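Local coordinates for protein butyryl-CoA dehydrogenase (Marinomonas mediterranea, PDB 6CXT) that belongs to the acyl-CoA dehydrogenase family of flavoproteins and binds flavin-adenine dinucleotide between helical and beta domains, at residues 141-146 with 219-224; 53-58 with 109-114; 79-84 with 202-207; 66-71 with 298-303. All blocks are in the same frame, centred on the assembly; numbering follows the deposited sequence.

Contacts 2, 3 and 4 each use part of the N-terminal helical domain, while contact 1 lies in the middle beta domain, about 28 Å from the centre of the chain. Contact 2 stays within the helical domain; contact 3 ties helix 81-101 to the middle domain beside the flavin, and contact 4 ties helix 64-77 to helix 279-306 of the C-terminal domain. Contacts 3 and 4 have centres about 21 Å apart and nearest atoms about 5 Å apart. Contact 1, about 24 Å from contact 2 between centres, meets it through Y223 and Q109. The chain closes contact 2 before contact 1 opens; contacts 3 and 4 are the two that join domains, each pairing segments more than 100 residues apart.

Contact 1 of 4, residues 141-146 with 219-224; sequences AQKEGD and IHKDYA
K221 N donates to D146 O over 2.9 Å, a nearly straight backbone bond (163° at the hydrogen) that joins the end of strand 209-220 to the turn following strand 140-144. Both strands belong to the antiparallel sheet of the acyl-CoA dehydrogenase middle domain, with strand 147-158 running between them, and I219 is bonded to Y148 of strand 147-158. The same carbonyl oxygen also sits over one face of the H220 ring, offset toward the rim, with H220 CD2 3.3 Å from D146 O. H220 CG is anti to its backbone N (chi1 -168°), and the imidazole lies beside the D146 side chain, both pointing the same way; carboxylate and ring planes are perpendicular. D146 CB approaches H220 NE2 at 3.9 Å. The ring also meets Y147 edge-to-face, a further tie to strand 147-158. K221 slants across the D146 side chain: its CB lies 3.4 Å from D146 O, and beyond CG the chain is fully extended, carrying the ammonium to the carboxylate. K143 also reaches toward this charge, its NZ 5.3 Å from K221 NZ; two like charges so close would be expected to repel, and the carboxylate of D146 may offset part of that. The salt bridge itself, on the surface at the strand ends, is a long one and runs from K221 NZ to D146 OD1 at 3.6 Å.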
loop_
_atom_site.group_PDB
_atom_site.type_symbol
_atom_site.label_atom_id
_atom_site.label_comp_id
_atom_site.label_asym_id
_atom_site.label_seq_id
_atom_site.Cartn_x
_atom_site.Cartn_y
_atom_site.Cartn_z
ATOM N N ALA B 141 -32.219 -30.765 6.136
ATOM C CA ALA B 141 -33.432 -30.776 6.906
ATOM C C ALA B 141 -34.453 -31.617 6.117
ATOM O O ALA B 141 -34.748 -31.276 4.989
ATOM C CB ALA B 141 -33.954 -29.377 7.139
ATOM N N GLN B 142 -34.968 -32.691 6.721
ATOM C CA GLN B 142 -35.958 -33.585 6.076
ATOM C C GLN B 142 -37.355 -33.349 6.706
ATOM O O GLN B 142 -37.508 -33.339 7.942
ATOM C CB GLN B 142 -35.510 -35.034 6.225
ATOM C CG GLN B 142 -36.352 -36.070 5.477
ATOM C CD GLN B 142 -36.193 -36.018 3.949
ATOM O OE1 GLN B 142 -36.420 -34.981 3.302
ATOM N NE2 GLN B 142 -35.813 -37.147 3.367
ATOM N N LYS B 143 -38.350 -33.071 5.861
ATOM C CA LYS B 143 -39.739 -32.897 6.302
ATOM C C LYS B 143 -40.268 -34.270 6.729
ATOM O O LYS B 143 -39.986 -35.275 6.059
ATOM C CB LYS B 143 -40.603 -32.375 5.162
ATOM C CG LYS B 143 -41.919 -31.772 5.613
ATOM C CD LYS B 143 -42.611 -31.070 4.452
ATOM C CE LYS B 143 -43.956 -30.473 4.845
ATOM N NZ LYS B 143 -43.798 -29.321 5.792
ATOM N N GLU B 144 -40.950 -34.304 7.871
ATOM C CA GLU B 144 -41.649 -35.508 8.348
ATOM C C GLU B 144 -42.891 -35.024 9.028
ATOM O O GLU B 144 -42.860 -34.571 10.180
ATOM C CB GLU B 144 -40.777 -36.335 9.284
ATOM C CG GLU B 144 -40.071 -37.452 8.527
ATOM C CD GLU B 144 -38.820 -37.969 9.222
ATOM O OE1 GLU B 144 -38.856 -38.251 10.444
ATOM O OE2 GLU B 144 -37.792 -38.109 8.533
ATOM N N GLY B 145 -43.983 -35.037 8.273
ATOM C CA GLY B 145 -45.249 -34.530 8.783
ATOM C C GLY B 145 -45.141 -33.073 9.123
ATOM O O GLY B 145 -44.778 -32.281 8.271
ATOM N N ASP B 146 -45.466 -32.726 10.365
ATOM C CA ASP B 146 -45.412 -31.340 10.841
ATOM C C ASP B 146 -44.014 -30.926 11.393
ATOM O O ASP B 146 -43.902 -29.923 12.095
ATOM C CB ASP B 146 -46.437 -31.132 11.959
ATOM C CG ASP B 146 -47.855 -30.849 11.442
ATOM O OD1 ASP B 146 -48.109 -30.912 10.218
ATOM O OD2 ASP B 146 -48.715 -30.562 12.295
ATOM N N ILE B 219 -37.503 -30.697 14.897
ATOM C CA ILE B 219 -38.181 -29.477 15.315
ATOM C C ILE B 219 -39.518 -29.290 14.566
ATOM O O ILE B 219 -39.648 -29.700 13.401
ATOM C CB ILE B 219 -37.307 -28.202 15.066
ATOM C CG1 ILE B 219 -36.932 -28.133 13.589
ATOM C CG2 ILE B 219 -35.998 -28.230 15.901
ATOM C CD1 ILE B 219 -36.300 -26.811 13.227
ATOM N N HIS B 220 -40.443 -28.613 15.222
ATOM C CA HIS B 220 -41.732 -28.348 14.626
ATOM C C HIS B 220 -41.559 -27.366 13.479
ATOM O O HIS B 220 -40.727 -26.463 13.549
ATOM C CB HIS B 220 -42.701 -27.783 15.646
ATOM C CG HIS B 220 -44.109 -27.769 15.155
ATOM N ND1 HIS B 220 -44.724 -26.630 14.690
ATOM C CD2 HIS B 220 -45.007 -28.773 14.997
ATOM C CE1 HIS B 220 -45.948 -26.925 14.287
ATOM N NE2 HIS B 220 -46.145 -28.219 14.464
ATOM N N LYS B 221 -42.351 -27.544 12.430
ATOM C CA LYS B 221 -42.293 -26.673 11.256
ATOM C C LYS B 221 -42.540 -25.199 11.559
ATOM O O LYS B 221 -42.063 -24.366 10.800
ATOM C CB LYS B 221 -43.258 -27.152 10.163
ATOM C CG LYS B 221 -44.717 -26.911 10.522
ATOM C CD LYS B 221 -45.630 -27.352 9.394
ATOM C CE LYS B 221 -47.081 -27.174 9.811
ATOM N NZ LYS B 221 -47.951 -27.692 8.727
ATOM N N ASP B 222 -43.240 -24.851 12.642
ATOM C CA ASP B 222 -43.426 -23.445 12.982
ATOM C C ASP B 222 -42.095 -22.746 13.346
ATOM O O ASP B 222 -42.070 -21.542 13.511
ATOM C CB ASP B 222 -44.382 -23.265 14.165
ATOM C CG ASP B 222 -45.834 -23.711 13.848
ATOM O OD1 ASP B 222 -46.173 -24.046 12.670
ATOM O OD2 ASP B 222 -46.637 -23.734 14.809
ATOM N N TYR B 223 -41.036 -23.517 13.550
ATOM C CA TYR B 223 -39.692 -22.942 13.785
ATOM C C TYR B 223 -38.962 -22.543 12.492
ATOM O O TYR B 223 -37.904 -21.897 12.581
ATOM C CB TYR B 223 -38.810 -23.903 14.623
ATOM C CG TYR B 223 -39.163 -23.858 16.088
ATOM C CD1 TYR B 223 -38.855 -22.740 16.865
ATOM C CD2 TYR B 223 -39.861 -24.933 16.700
ATOM C CE1 TYR B 223 -39.215 -22.666 18.201
ATOM C CE2 TYR B 223 -40.210 -24.881 18.050
ATOM C CZ TYR B 223 -39.880 -23.764 18.792
ATOM O OH TYR B 223 -40.234 -23.719 20.101
ATOM N N ALA B 224 -39.497 -22.922 11.318
ATOM C CA ALA B 224 -38.941 -22.468 10.027
ATOM C C ALA B 224 -39.124 -20.968 9.899
ATOM O O ALA B 224 -40.152 -20.409 10.302
ATOM C CB ALA B 224 -39.544 -23.210 8.827
#

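Contact 2 of 4, residues 53-58 with 109-114; sequences EKYAKD and QLLPDL
Y55 and L111 make the apolar contact of this junction, where the loop before helix 64-77 leans on the last turns of helix 104-114. L111 CD1 lies 3.7 Å from Y55 CB and 4.0 Å from Y55 CG, which chi1 (-60°) sets anti to the carbonyl carbon; the leucine methyl thus presses on the root of the tyrosine, and the two side chains run obliquely past each other. On the loop's own side, K54 CG sits over the centre of one face of the ring. A56 adds a smaller patch: its CB points at the helix and comes 4.0 Å from L111 O and 4.1 Å from P112 CA, where the two backbones draw closest, with the CA atoms of A56 and P112 4.4 Å apart.

A polar atom enters the interface as well. Y55 O is turned against the proline ring, 3.2 Å from P112 CG and 3.3 Å from P112 CD, and is buried there without a hydrogen-bonding partner in the model. The helix is kinked at P112 and D113, whose N atoms lack the bond to the turn before; proline has no N-H to give.

The tyrosine hydroxyl leaves the two segments for the start of the same helix, where it is hydrogen-bonded to E104 and K107, while K54 O is bonded to H108. Helix 81-101 backs the contact, with L99 against Y55 and I98 against L111. The whole is a loop-on-helix junction inside the N-terminal all-helical domain of the acyl-CoA dehydrogenase fold.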
loop_
_atom_site.group_PDB
_atom_site.type_symbol
_atom_site.label_atom_id
_atom_site.label_comp_id
_atom_site.label_asym_id
_atom_site.label_seq_id
_atom_site.Cartn_x
_atom_site.Cartn_y
_atom_site.Cartn_z
ATOM N N GLU B 53 -41.647 -2.000 19.307
ATOM C CA GLU B 53 -42.416 -2.197 20.544
ATOM C C GLU B 53 -43.512 -3.276 20.425
ATOM O O GLU B 53 -43.761 -4.005 21.377
ATOM C CB GLU B 53 -43.015 -0.879 21.029
ATOM C CG GLU B 53 -43.367 -0.923 22.508
ATOM C CD GLU B 53 -43.647 0.438 23.115
ATOM O OE1 GLU B 53 -43.304 1.478 22.503
ATOM O OE2 GLU B 53 -44.215 0.462 24.227
ATOM N N LYS B 54 -44.133 -3.380 19.252
ATOM C CA LYS B 54 -45.117 -4.424 18.938
ATOM C C LYS B 54 -44.650 -5.825 19.363
ATOM O O LYS B 54 -45.471 -6.694 19.724
ATOM C CB LYS B 54 -45.397 -4.409 17.431
ATOM C CG LYS B 54 -46.599 -5.221 16.972
ATOM C CD LYS B 54 -46.579 -5.418 15.460
ATOM C CE LYS B 54 -47.912 -5.900 14.880
ATOM N NZ LYS B 54 -48.523 -7.078 15.562
ATOM N N TYR B 55 -43.335 -6.055 19.314
ATOM C CA TYR B 55 -42.803 -7.394 19.616
ATOM C C TYR B 55 -42.011 -7.523 20.891
ATOM O O TYR B 55 -41.776 -8.637 21.317
ATOM C CB TYR B 55 -42.025 -7.986 18.444
ATOM C CG TYR B 55 -42.854 -8.128 17.214
ATOM C CD1 TYR B 55 -43.840 -9.127 17.107
ATOM C CD2 TYR B 55 -42.679 -7.249 16.151
ATOM C CE1 TYR B 55 -44.609 -9.248 15.949
ATOM C CE2 TYR B 55 -43.430 -7.358 15.000
ATOM C CZ TYR B 55 -44.404 -8.344 14.908
ATOM O OH TYR B 55 -45.116 -8.421 13.737
ATOM N N ALA B 56 -41.623 -6.407 21.507
ATOM C CA ALA B 56 -40.862 -6.444 22.740
ATOM C C ALA B 56 -41.092 -5.158 23.481
ATOM O O ALA B 56 -40.936 -4.072 22.907
ATOM C CB ALA B 56 -39.373 -6.622 22.432
ATOM N N LYS B 57 -41.423 -5.285 24.767
ATOM C CA LYS B 57 -42.019 -4.197 25.540
ATOM C C LYS B 57 -41.161 -2.937 25.601
ATOM O O LYS B 57 -41.691 -1.812 25.522
ATOM C CB LYS B 57 -42.455 -4.661 26.945
ATOM C CG LYS B 57 -41.336 -4.772 27.963
ATOM C CD LYS B 57 -41.812 -4.675 29.407
ATOM C CE LYS B 57 -41.733 -6.025 30.113
ATOM N NZ LYS B 57 -41.330 -5.836 31.541
ATOM N N ASP B 58 -39.851 -3.106 25.727
ATOM C CA ASP B 58 -38.978 -1.943 25.693
ATOM C C ASP B 58 -38.107 -1.884 24.415
ATOM O O ASP B 58 -37.152 -1.095 24.376
ATOM C CB ASP B 58 -38.160 -1.791 26.989
ATOM C CG ASP B 58 -39.041 -1.658 28.231
ATOM O OD1 ASP B 58 -39.721 -0.623 28.388
ATOM O OD2 ASP B 58 -39.055 -2.588 29.057
ATOM N N GLN B 109 -43.369 -15.191 20.503
ATOM C CA GLN B 109 -42.724 -16.164 21.384
ATOM C C GLN B 109 -41.238 -15.813 21.662
ATOM O O GLN B 109 -40.787 -15.880 22.803
ATOM C CB GLN B 109 -42.802 -17.536 20.755
ATOM C CG GLN B 109 -42.485 -18.703 21.678
ATOM C CD GLN B 109 -42.552 -20.032 20.925
ATOM O OE1 GLN B 109 -43.569 -20.348 20.293
ATOM N NE2 GLN B 109 -41.454 -20.803 20.957
ATOM N N LEU B 110 -40.499 -15.421 20.627
ATOM C CA LEU B 110 -39.035 -15.324 20.730
ATOM C C LEU B 110 -38.490 -13.945 21.008
ATOM O O LEU B 110 -37.562 -13.823 21.792
ATOM C CB LEU B 110 -38.358 -15.895 19.480
ATOM C CG LEU B 110 -38.627 -17.329 19.069
ATOM C CD1 LEU B 110 -37.818 -17.739 17.860
ATOM C CD2 LEU B 110 -38.369 -18.291 20.205
ATOM N N LEU B 111 -39.045 -12.917 20.365
ATOM C CA LEU B 111 -38.456 -11.573 20.436
ATOM C C LEU B 111 -38.422 -10.893 21.796
ATOM O O LEU B 111 -37.461 -10.168 22.075
ATOM C CB LEU B 111 -38.996 -10.627 19.349
ATOM C CG LEU B 111 -38.641 -11.017 17.914
ATOM C CD1 LEU B 111 -39.482 -10.255 16.899
ATOM C CD2 LEU B 111 -37.140 -10.766 17.663
ATOM N N PRO B 112 -39.461 -11.091 22.655
ATOM C CA PRO B 112 -39.316 -10.407 23.917
ATOM C C PRO B 112 -38.041 -10.727 24.692
ATOM O O PRO B 112 -37.494 -9.822 25.284
ATOM C CB PRO B 112 -40.579 -10.852 24.713
ATOM C CG PRO B 112 -41.625 -10.916 23.612
ATOM C CD PRO B 112 -40.852 -11.619 22.486
ATOM N N ASP B 113 -37.599 -11.980 24.718
ATOM C CA ASP B 113 -36.415 -12.341 25.526
ATOM C C ASP B 113 -35.115 -12.116 24.714
ATOM O O ASP B 113 -34.058 -11.894 25.299
ATOM C CB ASP B 113 -36.419 -13.801 25.992
ATOM C CG ASP B 113 -37.438 -14.087 27.111
ATOM O OD1 ASP B 113 -37.943 -13.167 27.798
ATOM O OD2 ASP B 113 -37.693 -15.285 27.289
ATOM N N LEU B 114 -35.212 -12.193 23.390
ATOM C CA LEU B 114 -34.066 -11.802 22.540
ATOM C C LEU B 114 -33.781 -10.314 22.744
ATOM O O LEU B 114 -32.600 -9.903 22.901
ATOM C CB LEU B 114 -34.326 -12.153 21.084
ATOM C CG LEU B 114 -34.357 -13.650 20.765
ATOM C CD1 LEU B 114 -34.594 -13.861 19.292
ATOM C CD2 LEU B 114 -33.125 -14.392 21.259
#

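Contact 3 of 4, residues 79-84 with 202-207; sequences TDTGLL and LGLRSA. With EDO (1,2-ethanediol), chain E.
S206 OG donates to D80 OD2 at 2.7 Å, using the syn lone pair of OD2; chi1 of S206 (-60°) turns OG anti to the carbonyl carbon, and from there it meets the aspartate. D80 is the N-cap of helix 81-101. Its chi1 of -168° sets CG anti to the backbone N, and the carboxylate it carries bonds to both segments. While OD2 takes the serine, OD1 accepts L83 N at 3.0 Å, met from well above the carboxylate plane in a capping bond, and also takes a 2.6 Å bond from O1 of a 1,2-ethanediol molecule, probably left from the crystallisation liquor.

The diol bridges the helix start and the type I turn L204 to A207: S206 N donates to EDO O1 at 2.9 Å and G82 N to EDO O2 at 3.0 Å, with D355 holding the ligand too. G82 brings its backbone close to the turn: it has no side chain, and its CA is 3.7 Å from L204 CD2. The side chain of L204 lies about 4 Å from the bound flavin. A207 CB lies 3.3 Å from G82 O.

This capped helix start, held against a middle-domain turn, forms part of the junction between helical and beta domains beside the flavin-adenine dinucleotide site of the acyl-CoA dehydrogenase fold.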
loop_
_atom_site.group_PDB
_atom_site.type_symbol
_atom_site.label_atom_id
_atom_site.label_comp_id
_atom_site.label_asym_id
_atom_site.label_seq_id
_atom_site.Cartn_x
_atom_site.Cartn_y
_atom_site.Cartn_z
ATOM N N THR B 79 -14.576 -1.018 26.051
ATOM C CA THR B 79 -13.367 -1.653 25.534
ATOM C C THR B 79 -13.507 -3.125 25.201
ATOM O O THR B 79 -12.668 -3.665 24.508
ATOM C CB THR B 79 -12.194 -1.511 26.477
ATOM O OG1 THR B 79 -12.650 -1.900 27.772
ATOM C CG2 THR B 79 -11.658 -0.016 26.432
ATOM N N ASP B 80 -14.556 -3.776 25.693
ATOM C CA ASP B 80 -14.741 -5.199 25.327
ATOM C C ASP B 80 -15.462 -5.291 23.976
ATOM O O ASP B 80 -16.678 -5.484 23.859
ATOM C CB ASP B 80 -15.507 -5.947 26.420
ATOM C CG ASP B 80 -15.454 -7.444 26.216
ATOM O OD1 ASP B 80 -15.084 -7.907 25.094
ATOM O OD2 ASP B 80 -15.812 -8.152 27.176
ATOM N N THR B 81 -14.679 -5.153 22.913
ATOM C CA THR B 81 -15.194 -5.257 21.555
ATOM C C THR B 81 -15.871 -6.620 21.312
ATOM O O THR B 81 -16.866 -6.690 20.605
ATOM C CB THR B 81 -14.017 -5.004 20.584
ATOM O OG1 THR B 81 -13.430 -3.720 20.944
ATOM C CG2 THR B 81 -14.459 -4.970 19.093
ATOM N N GLY B 82 -15.266 -7.677 21.828
ATOM C CA GLY B 82 -15.720 -9.068 21.617
ATOM C C GLY B 82 -17.145 -9.191 22.125
ATOM O O GLY B 82 -17.999 -9.856 21.500
ATOM N N LEU B 83 -17.387 -8.548 23.262
ATOM C CA LEU B 83 -18.733 -8.579 23.864
ATOM C C LEU B 83 -19.762 -7.883 22.964
ATOM O O LEU B 83 -20.871 -8.402 22.728
ATOM C CB LEU B 83 -18.740 -7.998 25.292
ATOM C CG LEU B 83 -20.142 -7.931 25.973
ATOM C CD1 LEU B 83 -20.708 -9.323 26.106
ATOM C CD2 LEU B 83 -20.029 -7.346 27.374
ATOM N N LEU B 84 -19.407 -6.708 22.448
ATOM C CA LEU B 84 -20.279 -5.981 21.519
ATOM C C LEU B 84 -20.555 -6.808 20.277
ATOM O O LEU B 84 -21.681 -6.788 19.766
ATOM C CB LEU B 84 -19.650 -4.632 21.122
ATOM C CG LEU B 84 -19.606 -3.660 22.312
ATOM C CD1 LEU B 84 -18.861 -2.396 21.841
ATOM C CD2 LEU B 84 -21.022 -3.320 22.868
ATOM N N LEU B 202 -7.530 -15.749 18.126
ATOM C CA LEU B 202 -6.561 -14.603 18.226
ATOM C C LEU B 202 -7.157 -13.460 19.036
ATOM O O LEU B 202 -6.473 -12.872 19.895
ATOM C CB LEU B 202 -6.227 -14.097 16.802
ATOM C CG LEU B 202 -5.252 -12.895 16.777
ATOM C CD1 LEU B 202 -3.912 -13.291 17.410
ATOM C CD2 LEU B 202 -5.037 -12.539 15.297
ATOM N N GLY B 203 -8.442 -13.135 18.790
ATOM C CA GLY B 203 -9.097 -12.040 19.496
ATOM C C GLY B 203 -10.512 -12.317 19.887
ATOM O O GLY B 203 -10.970 -13.490 19.797
ATOM N N LEU B 204 -11.197 -11.262 20.333
ATOM C CA LEU B 204 -12.664 -11.272 20.601
ATOM C C LEU B 204 -13.006 -12.361 21.605
ATOM O O LEU B 204 -13.967 -13.132 21.407
ATOM C CB LEU B 204 -13.461 -11.459 19.293
ATOM C CG LEU B 204 -13.188 -10.448 18.160
ATOM C CD1 LEU B 204 -13.716 -10.979 16.824
ATOM C CD2 LEU B 204 -13.798 -9.062 18.430
ATOM N N ARG B 205 -12.161 -12.468 22.615
ATOM C CA ARG B 205 -12.295 -13.479 23.645
ATOM C C ARG B 205 -13.703 -13.555 24.272
ATOM O O ARG B 205 -14.178 -14.646 24.542
ATOM C CB ARG B 205 -11.162 -13.312 24.696
ATOM N N SER B 206 -14.392 -12.427 24.459
ATOM C CA SER B 206 -15.725 -12.450 25.077
ATOM C C SER B 206 -16.816 -13.010 24.172
ATOM O O SER B 206 -17.928 -13.235 24.666
ATOM C CB SER B 206 -16.164 -11.113 25.646
ATOM O OG SER B 206 -15.220 -10.704 26.658
ATOM N N ALA B 207 -16.520 -13.193 22.882
ATOM C CA ALA B 207 -17.540 -13.729 21.947
ATOM C C ALA B 207 -17.182 -15.200 21.780
ATOM O O ALA B 207 -16.226 -15.527 21.093
ATOM C CB ALA B 207 -17.516 -12.997 20.592
HETATM C C1 EDO E . -12.231 -9.349 24.111
HETATM O O1 EDO E . -13.609 -9.722 23.957
HETATM C C2 EDO E . -11.919 -7.864 23.796
HETATM O O2 EDO E . -12.316 -7.673 22.418
#

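Contact 4 of 4, residues 66-71 with 298-303; sequences TTIKII and MLYYAA
Y300 OH is gripped by two groups from the helix 64-77 side: K69 NZ donates to it at 3.0 Å, and E72 is hydrogen-bonded to it one turn further on. The K69 chain bends at chi2 (59°) and then runs straight on, its CD passing 3.6 Å from Y300 OH; the two side chains slant across each other. The ammonium is buried and also makes a cation-pi contact with F13 and a long, weak ion pair with E72, so its charge is probably balanced in part by that acid, while W5 meets the tyrosine ring edge-to-face.

Beside this polar pair, I68 is the apolar link to helix 279-306. Its chi1 of 65° puts CG1 between the backbone N and the carbonyl carbon, where it meets A303 CB at 3.8 Å. I68 CD1 comes to the edge of the Y300 ring near its plane, 3.4 Å from Y300 CD1. The same methyl touches L299 CD2 at 3.9 Å, with L299 and A303 both pointing their CB toward helix 64-77.

The two short helical segments run roughly antiparallel, 151° between their directions, with axes 10.3 Å apart at closest approach. L299 also packs against helices 248-267 and 313-338, placing it in the core. Such antiparallel helix packing joins the N-terminal and C-terminal helical domains of the acyl-CoA dehydrogenase fold.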
loop_
_atom_site.group_PDB
_atom_site.type_symbol
_atom_site.label_atom_id
_atom_site.label_comp_id
_atom_site.label_asym_id
_atom_site.label_seq_id
_atom_site.Cartn_x
_atom_site.Cartn_y
_atom_site.Cartn_z
ATOM N N THR B 66 -30.116 5.693 13.495
ATOM C CA THR B 66 -30.050 5.899 14.922
ATOM C C THR B 66 -29.396 4.671 15.585
ATOM O O THR B 66 -28.607 4.815 16.528
ATOM C CB THR B 66 -31.454 6.118 15.538
ATOM O OG1 THR B 66 -32.054 7.255 14.907
ATOM C CG2 THR B 66 -31.324 6.406 16.999
ATOM N N THR B 67 -29.783 3.492 15.108
ATOM C CA THR B 67 -29.290 2.248 15.692
ATOM C C THR B 67 -27.753 2.197 15.510
ATOM O O THR B 67 -27.028 1.939 16.475
ATOM C CB THR B 67 -29.899 1.026 14.980
ATOM O OG1 THR B 67 -31.292 0.923 15.275
ATOM C CG2 THR B 67 -29.196 -0.307 15.404
ATOM N N ILE B 68 -27.269 2.430 14.278
ATOM C CA ILE B 68 -25.803 2.334 14.054
ATOM C C ILE B 68 -25.029 3.411 14.841
ATOM O O ILE B 68 -23.896 3.185 15.284
ATOM C CB ILE B 68 -25.380 2.240 12.556
ATOM C CG1 ILE B 68 -25.700 3.475 11.754
ATOM C CG2 ILE B 68 -25.939 0.962 11.902
ATOM C CD1 ILE B 68 -24.541 4.455 11.716
ATOM N N LYS B 69 -25.648 4.584 15.007
ATOM C CA LYS B 69 -24.966 5.665 15.736
ATOM C C LYS B 69 -24.782 5.270 17.180
ATOM O O LYS B 69 -23.741 5.545 17.795
ATOM C CB LYS B 69 -25.742 6.998 15.606
ATOM C CG LYS B 69 -25.074 8.224 16.226
ATOM C CD LYS B 69 -23.685 8.522 15.649
ATOM C CE LYS B 69 -23.226 9.919 16.062
ATOM N NZ LYS B 69 -21.888 10.195 15.442
ATOM N N ILE B 70 -25.801 4.626 17.760
ATOM C CA ILE B 70 -25.670 4.200 19.170
ATOM C C ILE B 70 -24.602 3.092 19.264
ATOM O O ILE B 70 -23.770 3.070 20.174
ATOM C CB ILE B 70 -27.026 3.687 19.702
ATOM C CG1 ILE B 70 -27.954 4.890 19.949
ATOM C CG2 ILE B 70 -26.864 2.807 20.964
ATOM C CD1 ILE B 70 -29.428 4.429 19.971
ATOM N N ILE B 71 -24.624 2.177 18.299
ATOM C CA ILE B 71 -23.665 1.065 18.331
ATOM C C ILE B 71 -22.223 1.629 18.216
ATOM O O ILE B 71 -21.294 1.160 18.880
ATOM C CB ILE B 71 -23.966 0.054 17.186
ATOM C CG1 ILE B 71 -25.307 -0.662 17.471
ATOM C CG2 ILE B 71 -22.836 -0.977 17.058
ATOM C CD1 ILE B 71 -25.773 -1.558 16.327
ATOM N N MET B 298 -18.869 6.014 5.017
ATOM C CA MET B 298 -19.324 4.858 4.273
ATOM C C MET B 298 -20.368 4.074 5.037
ATOM O O MET B 298 -21.310 3.604 4.420
ATOM C CB MET B 298 -18.134 3.954 3.875
ATOM C CG MET B 298 -17.312 4.765 2.881
ATOM S SD MET B 298 -15.853 3.839 2.411
ATOM C CE MET B 298 -16.542 2.621 1.312
ATOM N N LEU B 299 -20.194 3.985 6.357
ATOM C CA LEU B 299 -21.178 3.332 7.238
ATOM C C LEU B 299 -22.501 4.106 7.211
ATOM O O LEU B 299 -23.572 3.512 7.029
ATOM C CB LEU B 299 -20.563 3.308 8.663
ATOM C CG LEU B 299 -21.499 2.904 9.819
ATOM C CD1 LEU B 299 -21.960 1.438 9.646
ATOM C CD2 LEU B 299 -20.885 3.211 11.202
ATOM N N TYR B 300 -22.409 5.422 7.422
ATOM C CA TYR B 300 -23.602 6.304 7.444
ATOM C C TYR B 300 -24.350 6.213 6.113
ATOM O O TYR B 300 -25.565 6.051 6.082
ATOM C CB TYR B 300 -23.240 7.751 7.774
ATOM C CG TYR B 300 -22.721 7.970 9.183
ATOM C CD1 TYR B 300 -22.758 6.921 10.162
ATOM C CD2 TYR B 300 -22.142 9.201 9.536
ATOM C CE1 TYR B 300 -22.279 7.142 11.436
ATOM C CE2 TYR B 300 -21.662 9.439 10.832
ATOM C CZ TYR B 300 -21.714 8.389 11.762
ATOM O OH TYR B 300 -21.237 8.603 13.019
ATOM N N TYR B 301 -23.593 6.232 5.011
ATOM C CA TYR B 301 -24.174 6.104 3.713
ATOM C C TYR B 301 -24.862 4.739 3.528
ATOM O O TYR B 301 -26.020 4.711 3.031
ATOM C CB TYR B 301 -23.155 6.378 2.618
ATOM C CG TYR B 301 -23.742 6.220 1.252
ATOM C CD1 TYR B 301 -24.770 7.085 0.799
ATOM C CD2 TYR B 301 -23.315 5.185 0.397
ATOM C CE1 TYR B 301 -25.325 6.936 -0.476
ATOM C CE2 TYR B 301 -23.874 5.037 -0.890
ATOM C CZ TYR B 301 -24.858 5.929 -1.308
ATOM O OH TYR B 301 -25.404 5.744 -2.560
ATOM N N ALA B 302 -24.204 3.628 3.927
ATOM C CA ALA B 302 -24.788 2.300 3.786
ATOM C C ALA B 302 -26.061 2.227 4.644
ATOM O O ALA B 302 -27.068 1.704 4.142
ATOM C CB ALA B 302 -23.825 1.196 4.254
ATOM N N ALA B 303 -26.023 2.750 5.881
ATOM C CA ALA B 303 -27.192 2.694 6.764
ATOM C C ALA B 303 -28.341 3.521 6.177
ATOM O O ALA B 303 -29.493 3.087 6.185
ATOM C CB ALA B 303 -26.854 3.153 8.172
#